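Local coordinates for probable quinone reductase Qor (NADPH:quinone reductase) (Zeta-crystallin homolog protein) (PDB 4RVU) that binds NADPH and probably passes electrons from it to quinone substrates, at residues A[141-146]-A[167-172]; A[134-139]-A[160-165]; A[7-12]-A[58-63]. All coordinates share one frame; numbering follows the deposited sequence.

Contact 1 of 3, residues A[141-146]-A[167-172]; sequences YPVKRG and THLGVR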
loop_
_atom_site.group_PDB
_atom_site.type_symbol
_atom_site.label_atom_id
_atom_site.label_comp_id
_atom_site.label_asym_id
_atom_site.label_seq_id
_atom_site.Cartn_x
_atom_site.Cartn_y
_atom_site.Cartn_z
ATOM N N TYR A 141 -9.205 -0.267 -2.474
ATOM C CA TYR A 141 -9.467 -1.543 -1.836
ATOM C C TYR A 141 -10.841 -1.988 -2.299
ATOM O O TYR A 141 -11.841 -1.386 -1.929
ATOM C CB TYR A 141 -9.416 -1.462 -0.296
ATOM C CG TYR A 141 -9.888 -2.773 0.299
ATOM C CD1 TYR A 141 -9.090 -3.907 0.230
ATOM C CD2 TYR A 141 -11.158 -2.900 0.839
ATOM C CE1 TYR A 141 -9.530 -5.134 0.728
ATOM C CE2 TYR A 141 -11.607 -4.110 1.331
ATOM C CZ TYR A 141 -10.791 -5.222 1.268
ATOM O OH TYR A 141 -11.245 -6.426 1.755
ATOM N N PRO A 142 -10.898 -3.049 -3.116
ATOM C CA PRO A 142 -12.191 -3.479 -3.652
ATOM C C PRO A 142 -12.996 -4.223 -2.593
ATOM O O PRO A 142 -12.780 -5.424 -2.391
ATOM C CB PRO A 142 -11.808 -4.426 -4.805
ATOM C CG PRO A 142 -10.266 -4.518 -4.791
ATOM C CD PRO A 142 -9.805 -3.968 -3.484
ATOM N N VAL A 143 -13.921 -3.521 -1.939
ATOM C CA VAL A 143 -14.689 -4.124 -0.857
ATOM C C VAL A 143 -15.512 -5.294 -1.376
ATOM O O VAL A 143 -15.940 -5.303 -2.534
ATOM C CB VAL A 143 -15.592 -3.105 -0.138
ATOM C CG1 VAL A 143 -14.744 -2.007 0.550
ATOM C CG2 VAL A 143 -16.613 -2.497 -1.111
ATOM N N LYS A 144 -15.713 -6.292 -0.521
ATOM C CA LYS A 144 -16.551 -7.428 -0.872
ATOM C C LYS A 144 -17.563 -7.640 0.243
ATOM O O LYS A 144 -17.358 -7.191 1.378
ATOM C CB LYS A 144 -15.691 -8.674 -1.068
ATOM C CG LYS A 144 -14.805 -8.968 0.113
ATOM C CD LYS A 144 -13.849 -10.123 -0.170
ATOM C CE LYS A 144 -13.089 -10.525 1.091
ATOM N NZ LYS A 144 -12.192 -9.439 1.577
ATOM N N ARG A 145 -18.668 -8.298 -0.085
ATOM C CA ARG A 145 -19.713 -8.544 0.894
ATOM C C ARG A 145 -19.093 -9.325 2.046
ATOM O O ARG A 145 -18.336 -10.271 1.813
ATOM C CB ARG A 145 -20.871 -9.315 0.248
ATOM C CG ARG A 145 -21.968 -9.726 1.220
ATOM C CD ARG A 145 -23.183 -10.290 0.490
ATOM N NE ARG A 145 -23.810 -9.303 -0.389
ATOM C CZ ARG A 145 -24.675 -8.375 0.018
ATOM N NH1 ARG A 145 -25.021 -8.299 1.300
ATOM N NH2 ARG A 145 -25.196 -7.522 -0.856
ATOM N N GLY A 146 -19.350 -8.892 3.277
ATOM C CA GLY A 146 -18.801 -9.553 4.450
ATOM C C GLY A 146 -17.643 -8.817 5.094
ATOM O O GLY A 146 -17.276 -9.101 6.246
ATOM N N THR A 167 -22.312 0.038 2.491
ATOM C CA THR A 167 -23.449 -0.683 3.077
ATOM C C THR A 167 -24.269 -1.384 1.996
ATOM O O THR A 167 -24.641 -2.548 2.144
ATOM C CB THR A 167 -24.340 0.261 3.877
ATOM O OG1 THR A 167 -23.574 0.789 4.969
ATOM C CG2 THR A 167 -25.557 -0.479 4.424
ATOM N N HIS A 168 -24.532 -0.675 0.902
ATOM C CA HIS A 168 -25.226 -1.262 -0.241
ATOM C C HIS A 168 -24.486 -2.472 -0.797
ATOM O O HIS A 168 -25.112 -3.429 -1.260
ATOM C CB HIS A 168 -25.404 -0.229 -1.352
ATOM C CG HIS A 168 -25.901 -0.814 -2.636
ATOM N ND1 HIS A 168 -27.193 -1.275 -2.792
ATOM C CD2 HIS A 168 -25.278 -1.029 -3.819
ATOM C CE1 HIS A 168 -27.345 -1.738 -4.021
ATOM N NE2 HIS A 168 -26.198 -1.601 -4.663
ATOM N N LEU A 169 -23.155 -2.426 -0.762
ATOM C CA LEU A 169 -22.337 -3.536 -1.260
ATOM C C LEU A 169 -22.181 -4.696 -0.255
ATOM O O LEU A 169 -21.422 -5.638 -0.503
ATOM C CB LEU A 169 -20.967 -3.023 -1.711
ATOM C CG LEU A 169 -21.012 -1.991 -2.841
ATOM C CD1 LEU A 169 -19.690 -1.231 -2.972
ATOM C CD2 LEU A 169 -21.361 -2.674 -4.151
ATOM N N GLY A 170 -22.896 -4.633 0.865
ATOM C CA GLY A 170 -22.840 -5.695 1.865
ATOM C C GLY A 170 -21.680 -5.602 2.843
ATOM O O GLY A 170 -21.288 -6.600 3.455
ATOM N N VAL A 171 -21.136 -4.399 2.997
ATOM C CA VAL A 171 -20.009 -4.138 3.885
ATOM C C VAL A 171 -20.484 -3.514 5.192
ATOM O O VAL A 171 -21.319 -2.607 5.193
ATOM C CB VAL A 171 -19.006 -3.187 3.208
ATOM C CG1 VAL A 171 -17.821 -2.886 4.117
ATOM C CG2 VAL A 171 -18.535 -3.776 1.897
ATOM N N ARG A 172 -19.973 -4.018 6.311
ATOM C CA ARG A 172 -20.252 -3.422 7.613
ATOM C C ARG A 172 -19.363 -2.200 7.818
ATOM O O ARG A 172 -18.153 -2.274 7.617
ATOM C CB ARG A 172 -19.984 -4.445 8.715
ATOM C CG ARG A 172 -20.284 -3.949 10.101
ATOM C CD ARG A 172 -20.006 -5.058 11.109
ATOM N NE ARG A 172 -20.426 -4.719 12.465
ATOM C CZ ARG A 172 -19.675 -4.922 13.542
ATOM N NH1 ARG A 172 -18.464 -5.443 13.411
ATOM N NH2 ARG A 172 -20.127 -4.593 14.745
#

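Contact 2 of 3, residues A[134-139]-A[160-165]; sequences HYLLKS and LILTQW. With NDP (NADPH dihydro-nicotinamide-adenine-dinucleotide phosphate), chain E.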
loop_
_atom_site.group_PDB
_atom_site.type_symbol
_atom_site.label_atom_id
_atom_site.label_comp_id
_atom_site.label_asym_id
_atom_site.label_seq_id
_atom_site.Cartn_x
_atom_site.Cartn_y
_atom_site.Cartn_z
ATOM N N HIS A 134 -16.159 6.113 -5.105
ATOM C CA HIS A 134 -16.106 5.019 -6.073
ATOM C C HIS A 134 -14.707 4.419 -6.152
ATOM O O HIS A 134 -14.543 3.203 -6.018
ATOM C CB HIS A 134 -16.531 5.476 -7.470
ATOM C CG HIS A 134 -16.585 4.365 -8.470
ATOM N ND1 HIS A 134 -15.478 3.945 -9.181
ATOM C CD2 HIS A 134 -17.607 3.565 -8.861
ATOM C CE1 HIS A 134 -15.823 2.948 -9.977
ATOM N NE2 HIS A 134 -17.110 2.697 -9.801
ATOM N N TYR A 135 -13.696 5.253 -6.383
ATOM C CA TYR A 135 -12.356 4.695 -6.564
ATOM C C TYR A 135 -11.845 4.070 -5.263
ATOM O O TYR A 135 -11.119 3.068 -5.279
ATOM C CB TYR A 135 -11.372 5.704 -7.213
ATOM C CG TYR A 135 -10.667 6.720 -6.310
ATOM C CD1 TYR A 135 -9.720 6.311 -5.370
ATOM C CD2 TYR A 135 -10.888 8.089 -6.466
ATOM C CE1 TYR A 135 -9.061 7.217 -4.569
ATOM C CE2 TYR A 135 -10.223 9.013 -5.673
ATOM C CZ TYR A 135 -9.309 8.565 -4.729
ATOM O OH TYR A 135 -8.629 9.460 -3.928
ATOM N N LEU A 136 -12.250 4.646 -4.136
ATOM C CA LEU A 136 -11.840 4.104 -2.837
ATOM C C LEU A 136 -12.410 2.701 -2.616
ATOM O O LEU A 136 -11.697 1.815 -2.132
ATOM C CB LEU A 136 -12.247 5.050 -1.698
ATOM C CG LEU A 136 -11.405 6.314 -1.494
ATOM C CD1 LEU A 136 -12.031 7.252 -0.453
ATOM C CD2 LEU A 136 -9.953 5.982 -1.132
ATOM N N LEU A 137 -13.677 2.503 -2.983
ATOM C CA LEU A 137 -14.394 1.244 -2.740
ATOM C C LEU A 137 -14.238 0.212 -3.844
ATOM O O LEU A 137 -14.466 -0.972 -3.620
ATOM C CB LEU A 137 -15.883 1.511 -2.550
ATOM C CG LEU A 137 -16.274 2.279 -1.301
ATOM C CD1 LEU A 137 -17.731 2.688 -1.395
ATOM C CD2 LEU A 137 -16.051 1.418 -0.080
ATOM N N LYS A 138 -13.883 0.657 -5.045
ATOM C CA LYS A 138 -13.834 -0.253 -6.187
ATOM C C LYS A 138 -12.420 -0.527 -6.689
ATOM O O LYS A 138 -12.185 -1.542 -7.345
ATOM C CB LYS A 138 -14.691 0.284 -7.345
ATOM C CG LYS A 138 -16.189 0.333 -7.060
ATOM C CD LYS A 138 -16.815 -1.053 -7.177
ATOM C CE LYS A 138 -18.319 -1.029 -6.881
ATOM N NZ LYS A 138 -19.063 -0.186 -7.818
ATOM N N SER A 139 -11.484 0.370 -6.378
ATOM C CA SER A 139 -10.137 0.321 -6.960
ATOM C C SER A 139 -9.012 0.279 -5.933
ATOM O O SER A 139 -8.111 -0.563 -6.021
ATOM C CB SER A 139 -9.921 1.509 -7.913
ATOM O OG SER A 139 -10.861 1.477 -8.971
ATOM N N LEU A 160 -20.304 10.182 4.137
ATOM C CA LEU A 160 -21.670 9.701 3.991
ATOM C C LEU A 160 -21.818 8.875 2.712
ATOM O O LEU A 160 -22.570 7.906 2.682
ATOM C CB LEU A 160 -22.667 10.870 4.003
ATOM C CG LEU A 160 -22.884 11.575 5.338
ATOM C CD1 LEU A 160 -23.669 12.869 5.095
ATOM C CD2 LEU A 160 -23.644 10.666 6.300
ATOM N N ILE A 161 -21.104 9.251 1.654
ATOM C CA ILE A 161 -21.191 8.498 0.406
ATOM C C ILE A 161 -20.513 7.132 0.554
ATOM O O ILE A 161 -21.062 6.110 0.122
ATOM C CB ILE A 161 -20.611 9.280 -0.807
ATOM C CG1 ILE A 161 -21.407 10.571 -1.030
ATOM C CG2 ILE A 161 -20.706 8.436 -2.078
ATOM C CD1 ILE A 161 -20.821 11.490 -2.125
ATOM N N LEU A 162 -19.335 7.118 1.177
ATOM C CA LEU A 162 -18.637 5.856 1.454
ATOM C C LEU A 162 -19.525 4.911 2.255
ATOM O O LEU A 162 -19.622 3.716 1.950
ATOM C CB LEU A 162 -17.322 6.102 2.212
ATOM C CG LEU A 162 -16.135 6.577 1.376
ATOM C CD1 LEU A 162 -15.003 7.058 2.264
ATOM C CD2 LEU A 162 -15.649 5.452 0.456
ATOM N N THR A 163 -20.183 5.457 3.272
ATOM C CA THR A 163 -20.960 4.645 4.205
ATOM C C THR A 163 -22.152 4.015 3.500
ATOM O O THR A 163 -22.345 2.795 3.565
ATOM C CB THR A 163 -21.403 5.483 5.399
ATOM O OG1 THR A 163 -20.231 5.934 6.091
ATOM C CG2 THR A 163 -22.276 4.672 6.351
ATOM N N GLN A 164 -22.909 4.833 2.769
ATOM C CA GLN A 164 -24.058 4.324 2.037
ATOM C C GLN A 164 -23.667 3.294 1.003
ATOM O O GLN A 164 -24.300 2.237 0.899
ATOM C CB GLN A 164 -24.793 5.463 1.346
ATOM C CG GLN A 164 -25.409 6.472 2.285
ATOM C CD GLN A 164 -26.088 7.579 1.513
ATOM O OE1 GLN A 164 -27.204 7.409 1.019
ATOM N NE2 GLN A 164 -25.407 8.713 1.378
ATOM N N TRP A 165 -22.629 3.609 0.232
ATOM C CA TRP A 165 -22.255 2.779 -0.904
ATOM C C TRP A 165 -21.701 1.441 -0.423
ATOM O O TRP A 165 -22.091 0.388 -0.927
ATOM C CB TRP A 165 -21.228 3.496 -1.780
ATOM C CG TRP A 165 -21.301 3.106 -3.222
ATOM C CD1 TRP A 165 -21.845 1.961 -3.741
ATOM C CD2 TRP A 165 -20.847 3.882 -4.342
ATOM N NE1 TRP A 165 -21.738 1.973 -5.118
ATOM C CE2 TRP A 165 -21.136 3.142 -5.508
ATOM C CE3 TRP A 165 -20.215 5.119 -4.464
ATOM C CZ2 TRP A 165 -20.828 3.614 -6.789
ATOM C CZ3 TRP A 165 -19.909 5.587 -5.737
ATOM C CH2 TRP A 165 -20.213 4.834 -6.881
HETATM P PA NDP E . -15.752 16.669 4.911
HETATM O O1A NDP E . -17.134 17.085 4.495
HETATM O O2A NDP E . -15.498 15.246 5.319
HETATM O O5B NDP E . -15.259 17.638 6.094
HETATM C C5B NDP E . -14.115 17.300 6.871
HETATM C C4B NDP E . -14.591 16.543 8.099
HETATM O O4B NDP E . -13.500 15.918 8.776
HETATM C C3B NDP E . -15.223 17.476 9.115
HETATM O O3B NDP E . -16.620 17.653 8.876
HETATM C C2B NDP E . -14.958 16.784 10.437
HETATM O O2B NDP E . -16.081 16.010 10.835
HETATM C C1B NDP E . -13.762 15.879 10.178
HETATM N N9A NDP E . -12.623 16.425 10.952
HETATM C C8A NDP E . -11.953 15.785 11.923
HETATM N N7A NDP E . -10.981 16.570 12.443
HETATM C C5A NDP E . -11.028 17.749 11.803
HETATM C C6A NDP E . -10.283 19.027 11.863
HETATM N N6A NDP E . -9.268 19.197 12.739
HETATM N N1A NDP E . -10.652 20.013 11.018
HETATM C C2A NDP E . -11.661 19.850 10.146
HETATM N N3A NDP E . -12.380 18.721 10.037
HETATM C C4A NDP E . -12.116 17.652 10.822
HETATM O O3 NDP E . -14.738 17.066 3.734
HETATM P PN NDP E . -14.834 16.406 2.275
HETATM O O1N NDP E . -15.961 15.409 2.266
HETATM O O2N NDP E . -14.788 17.524 1.267
HETATM O O5D NDP E . -13.451 15.596 2.176
HETATM C C5D NDP E . -13.146 14.568 3.115
HETATM C C4D NDP E . -11.642 14.347 3.164
HETATM O O4D NDP E . -11.220 13.634 2.004
HETATM C C3D NDP E . -10.894 15.664 3.153
HETATM O O3D NDP E . -9.763 15.539 4.014
HETATM C C2D NDP E . -10.420 15.828 1.726
HETATM O O2D NDP E . -9.182 16.541 1.693
HETATM C C1D NDP E . -10.253 14.388 1.271
HETATM N N1N NDP E . -10.481 14.173 -0.158
HETATM C C2N NDP E . -9.566 13.489 -0.848
HETATM C C3N NDP E . -9.709 13.225 -2.202
HETATM C C7N NDP E . -8.637 12.456 -2.914
HETATM O O7N NDP E . -8.794 12.166 -4.087
HETATM N N7N NDP E . -7.544 12.105 -2.239
HETATM C C4N NDP E . -10.928 13.695 -2.960
HETATM C C5N NDP E . -11.852 14.415 -2.093
HETATM C C6N NDP E . -11.599 14.619 -0.741
HETATM P P2B NDP E . -16.202 15.450 12.338
HETATM O O1X NDP E . -14.852 15.715 12.939
HETATM O O2X NDP E . -17.313 16.257 12.946
HETATM O O3X NDP E . -16.540 13.998 12.166
HETATM O O HOH W 1 -22.356 0.041 -7.147
#

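Contact 3 of 3, residues A[7-12]-A[58-63]; sequences AIEVTE and ELPFVI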
loop_
_atom_site.group_PDB
_atom_site.type_symbol
_atom_site.label_atom_id
_atom_site.label_comp_id
_atom_site.label_asym_id
_atom_site.label_seq_id
_atom_site.Cartn_x
_atom_site.Cartn_y
_atom_site.Cartn_z
ATOM N N ALA A 7 -16.752 36.283 -9.178
ATOM C CA ALA A 7 -15.846 35.166 -8.918
ATOM C C ALA A 7 -15.187 35.347 -7.562
ATOM O O ALA A 7 -15.176 36.450 -7.009
ATOM C CB ALA A 7 -14.781 35.051 -10.013
ATOM N N ILE A 8 -14.631 34.259 -7.039
ATOM C CA ILE A 8 -13.898 34.294 -5.787
ATOM C C ILE A 8 -12.423 34.103 -6.113
ATOM O O ILE A 8 -11.985 33.017 -6.520
ATOM C CB ILE A 8 -14.383 33.211 -4.806
ATOM C CG1 ILE A 8 -15.874 33.403 -4.475
ATOM C CG2 ILE A 8 -13.562 33.235 -3.519
ATOM C CD1 ILE A 8 -16.174 34.563 -3.512
ATOM N N GLU A 9 -11.653 35.171 -5.964
ATOM C CA GLU A 9 -10.256 35.137 -6.380
ATOM C C GLU A 9 -9.338 35.175 -5.172
ATOM O O GLU A 9 -9.629 35.844 -4.176
ATOM C CB GLU A 9 -9.967 36.325 -7.293
ATOM C CG GLU A 9 -8.515 36.460 -7.715
ATOM C CD GLU A 9 -8.262 37.767 -8.430
ATOM O OE1 GLU A 9 -8.388 38.829 -7.783
ATOM O OE2 GLU A 9 -7.953 37.730 -9.637
ATOM N N VAL A 10 -8.233 34.443 -5.265
ATOM C CA VAL A 10 -7.192 34.465 -4.249
ATOM C C VAL A 10 -5.978 35.189 -4.831
ATOM O O VAL A 10 -5.415 34.756 -5.836
ATOM C CB VAL A 10 -6.834 33.036 -3.811
ATOM C CG1 VAL A 10 -5.690 33.039 -2.809
ATOM C CG2 VAL A 10 -8.060 32.363 -3.213
ATOM N N THR A 11 -5.619 36.314 -4.216
ATOM C CA THR A 11 -4.498 37.142 -4.652
ATOM C C THR A 11 -3.279 36.815 -3.798
ATOM O O THR A 11 -2.132 36.869 -4.256
ATOM C CB THR A 11 -4.866 38.642 -4.550
ATOM O OG1 THR A 11 -5.718 38.992 -5.648
ATOM C CG2 THR A 11 -3.631 39.530 -4.584
ATOM N N GLU A 12 -3.538 36.453 -2.549
ATOM C CA GLU A 12 -2.494 35.969 -1.664
ATOM C C GLU A 12 -3.074 34.797 -0.887
ATOM O O GLU A 12 -4.265 34.788 -0.573
ATOM C CB GLU A 12 -2.028 37.079 -0.713
ATOM C CG GLU A 12 -2.699 37.052 0.664
ATOM C CD GLU A 12 -2.478 38.326 1.463
ATOM O OE1 GLU A 12 -3.062 39.366 1.081
ATOM O OE2 GLU A 12 -1.729 38.282 2.474
ATOM N N GLU A 58 -0.008 28.890 -8.758
ATOM C CA GLU A 58 0.326 30.237 -9.210
ATOM C C GLU A 58 -0.752 31.274 -8.864
ATOM O O GLU A 58 -1.948 31.042 -9.076
ATOM C CB GLU A 58 0.572 30.229 -10.720
ATOM C CG GLU A 58 1.338 31.429 -11.249
ATOM C CD GLU A 58 2.844 31.293 -11.072
ATOM O OE1 GLU A 58 3.285 30.564 -10.153
ATOM O OE2 GLU A 58 3.591 31.916 -11.859
ATOM N N LEU A 59 -0.307 32.422 -8.353
ATOM C CA LEU A 59 -1.184 33.520 -7.947
ATOM C C LEU A 59 -1.268 34.593 -9.033
ATOM O O LEU A 59 -0.310 34.801 -9.782
ATOM C CB LEU A 59 -0.663 34.159 -6.655
ATOM C CG LEU A 59 -1.005 33.595 -5.274
ATOM C CD1 LEU A 59 -1.007 32.085 -5.227
ATOM C CD2 LEU A 59 -0.036 34.148 -4.247
ATOM N N PRO A 60 -2.424 35.269 -9.140
ATOM C CA PRO A 60 -3.667 34.942 -8.432
ATOM C C PRO A 60 -4.431 33.841 -9.163
ATOM O O PRO A 60 -4.085 33.496 -10.297
ATOM C CB PRO A 60 -4.452 36.251 -8.504
ATOM C CG PRO A 60 -4.010 36.875 -9.775
ATOM C CD PRO A 60 -2.542 36.531 -9.894
ATOM N N PHE A 61 -5.452 33.286 -8.522
ATOM C CA PHE A 61 -6.295 32.302 -9.187
ATOM C C PHE A 61 -7.722 32.365 -8.656
ATOM O O PHE A 61 -7.946 32.782 -7.520
ATOM C CB PHE A 61 -5.714 30.883 -9.069
ATOM C CG PHE A 61 -5.574 30.374 -7.651
ATOM C CD1 PHE A 61 -4.393 30.567 -6.940
ATOM C CD2 PHE A 61 -6.602 29.655 -7.048
ATOM C CE1 PHE A 61 -4.252 30.084 -5.647
ATOM C CE2 PHE A 61 -6.473 29.172 -5.759
ATOM C CZ PHE A 61 -5.294 29.385 -5.055
ATOM N N VAL A 62 -8.677 31.995 -9.504
ATOM C CA VAL A 62 -10.055 31.782 -9.070
ATOM C C VAL A 62 -10.109 30.339 -8.594
ATOM O O VAL A 62 -9.683 29.432 -9.310
ATOM C CB VAL A 62 -11.061 32.016 -10.215
ATOM C CG1 VAL A 62 -12.465 31.619 -9.790
ATOM C CG2 VAL A 62 -11.049 33.471 -10.649
ATOM N N ILE A 63 -10.612 30.125 -7.381
ATOM C CA ILE A 63 -10.492 28.840 -6.690
ATOM C C ILE A 63 -11.621 27.846 -7.015
ATOM O O ILE A 63 -12.701 28.257 -7.458
ATOM C CB ILE A 63 -10.423 29.094 -5.171
ATOM C CG1 ILE A 63 -10.018 27.848 -4.387
ATOM C CG2 ILE A 63 -11.725 29.667 -4.672
ATOM C CD1 ILE A 63 -9.443 28.175 -3.037
#

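Contact 1 of 3, residues A[141-146]-A[167-172]
Arg145 lays its guanidinium across the turn that ends helix 157-168. Its CG stands anti to the backbone N (chi1 175°) and the chain runs on extended through chi2. A bend at chi3 (-63°) then folds the flat head back, so that the CA of Gly170 lies over one face, toward the rim, with Arg145 NH1 3.4 Å from Gly170 CA. The Leu169 carbonyl end sits over that same face. Gly170 is the C-prime residue of a Schellman motif, with Val171 N bonded to Ala166 O and Gly170 N to Thr167 O. Its positive phi would press a CB against the preceding carbonyl, and such a CB would also run into Arg145 NH1, so the bare CA is what lets the guanidinium settle so close. One hydrogen bond ties the backbones together: Gly146 N reaches Gly170 O at 3.0 Å, almost straight at the hydrogen (172°), although the donor approaches from above the carbonyl plane.

Beside the glycine turn, Val143 points toward the other segment. Its CG2 takes the crowded position between backbone N and carbonyl carbon, and from there it touches Leu169 CD1 at 3.8 Å. Val171, with CG1 anti to its N, turns CG2 inward; that methyl lies 3.6 Å from Val143 CB and equally close to Lys144 O. Lys144 turns the other way, forming a salt bridge to Asp147, which also takes a hydrogen bond from Tyr141 OH.

Most of the contact is at the surface, but Val171 is buried. Val143 and Val171 both rest on Val149 of strand 148-151, while Val143 also meets Leu137 of helix 120-140 and Tyr221 of strand 217-222. The loop into strand 148-151 is thus fastened to the turn leading into strand 172-176, its neighbour in the parallel sheet.

Contact 2 of 3, residues A[134-139]-A[160-165]
Apolar packing carries most of this buried helix pair, whose axes approach to 10.3 Å and cross at -36°. Leu162, with CG anti to the carbonyl carbon, sends both methyls across: CD2 meets Leu137 CG at 3.7 Å, and CD1 touches Leu136 CD1. Leu137 in turn places its CD1 3.6 Å from Trp165 CB, so its isobutyl group bridges Leu162 and the base of the indole.

The aromatic part is oblique. His134 and the six-membered ring of Trp165 have planes at 58°, and Trp165 CH2 comes to the imidazole edge, 3.5 Å from His134 CD2. Lys138 CG lies over one imidazole face.

Among the polar links, a water accepts from Trp165 NE1 at 2.9 Å, in the indole plane, and has a weak second bond from Lys138 NZ. Glu289 is the main partner of Lys138, through a salt bridge, and also bonds His134 NE2; Arg286 NH2 is hydrogen-bonded to His134 ND1, which must accept. With both ring nitrogens engaged, the imidazole is fixed in rotation.

Tyr135 takes no part in the packing between the helices and gives its OH proton to NDP O7N (2.7 Å), at the ring edge, gripping the nicotinamide carboxamide. Helix 120-140 packs its apolar side on helix 157-168 while its Tyr135 binds NADPH. Glu289 would probably stabilise positive charge on Lys138; the two partners of His134 suggest a neutral ring protonated on NE2.

Contact 3 of 3, residues A[7-12]-A[58-63]
Two backbone hydrogen bonds join Val10 and Phe61 as an antiparallel hydrogen-bonded pair. Val10 N donates to Phe61 O at 2.8 Å, nearly straight and almost along the C=O axis, while Phe61 N reaches Val10 O at 3.1 Å in the carbonyl plane. A weak third bond runs from Ile63 N to Ile8 O, and Val62 CA adds a CH contact to that same oxygen. Glu9 and Val62 form the adjacent non-hydrogen-bonded pair.

On the Phe61 face of the sheet, chi1 of 61° puts the ring in the crowded position between backbone N and carbonyl carbon. One face of the Phe61 ring lies against Val10 CB, a CH-pi contact with that carbon 4.3 Å from the ring centroid and 15° off the ring normal. On the other face, Ala7 CB meets both methyls of Val62, and the extended Glu9 chain runs alongside Pro60. Past the strand, Leu59 CD2 packs on Thr11 O at 3.4 Å, just before the cis peptide that leads into Pro60.

Strand 5-10 also pairs with strand 20-24, so the whole is a small three-stranded antiparallel sheet with 5-10 in the middle, as suits the GroES-like catalytic domain of this reductase family.

Contacts 1 and 2 are neighbours, with centres 9 Å apart, and both draw on helix 157-168 and its approach to the region of helix 120-140. Contact 2 takes the buried middle of that helix and is mainly leucine and aromatic packing. Contact 1 takes its end, at the surface, where a main-chain bond and a guanidinium join a small valine-leucine cluster. The two are joined directly by a probable hydrogen bond from Val143 N to Leu137 O. Contact 3 shares no element with them: its centre lies about 32 Å from that of contact 2, across the chain's centre, and there partly buried strands combine backbone pairing with side-chain packing on both faces.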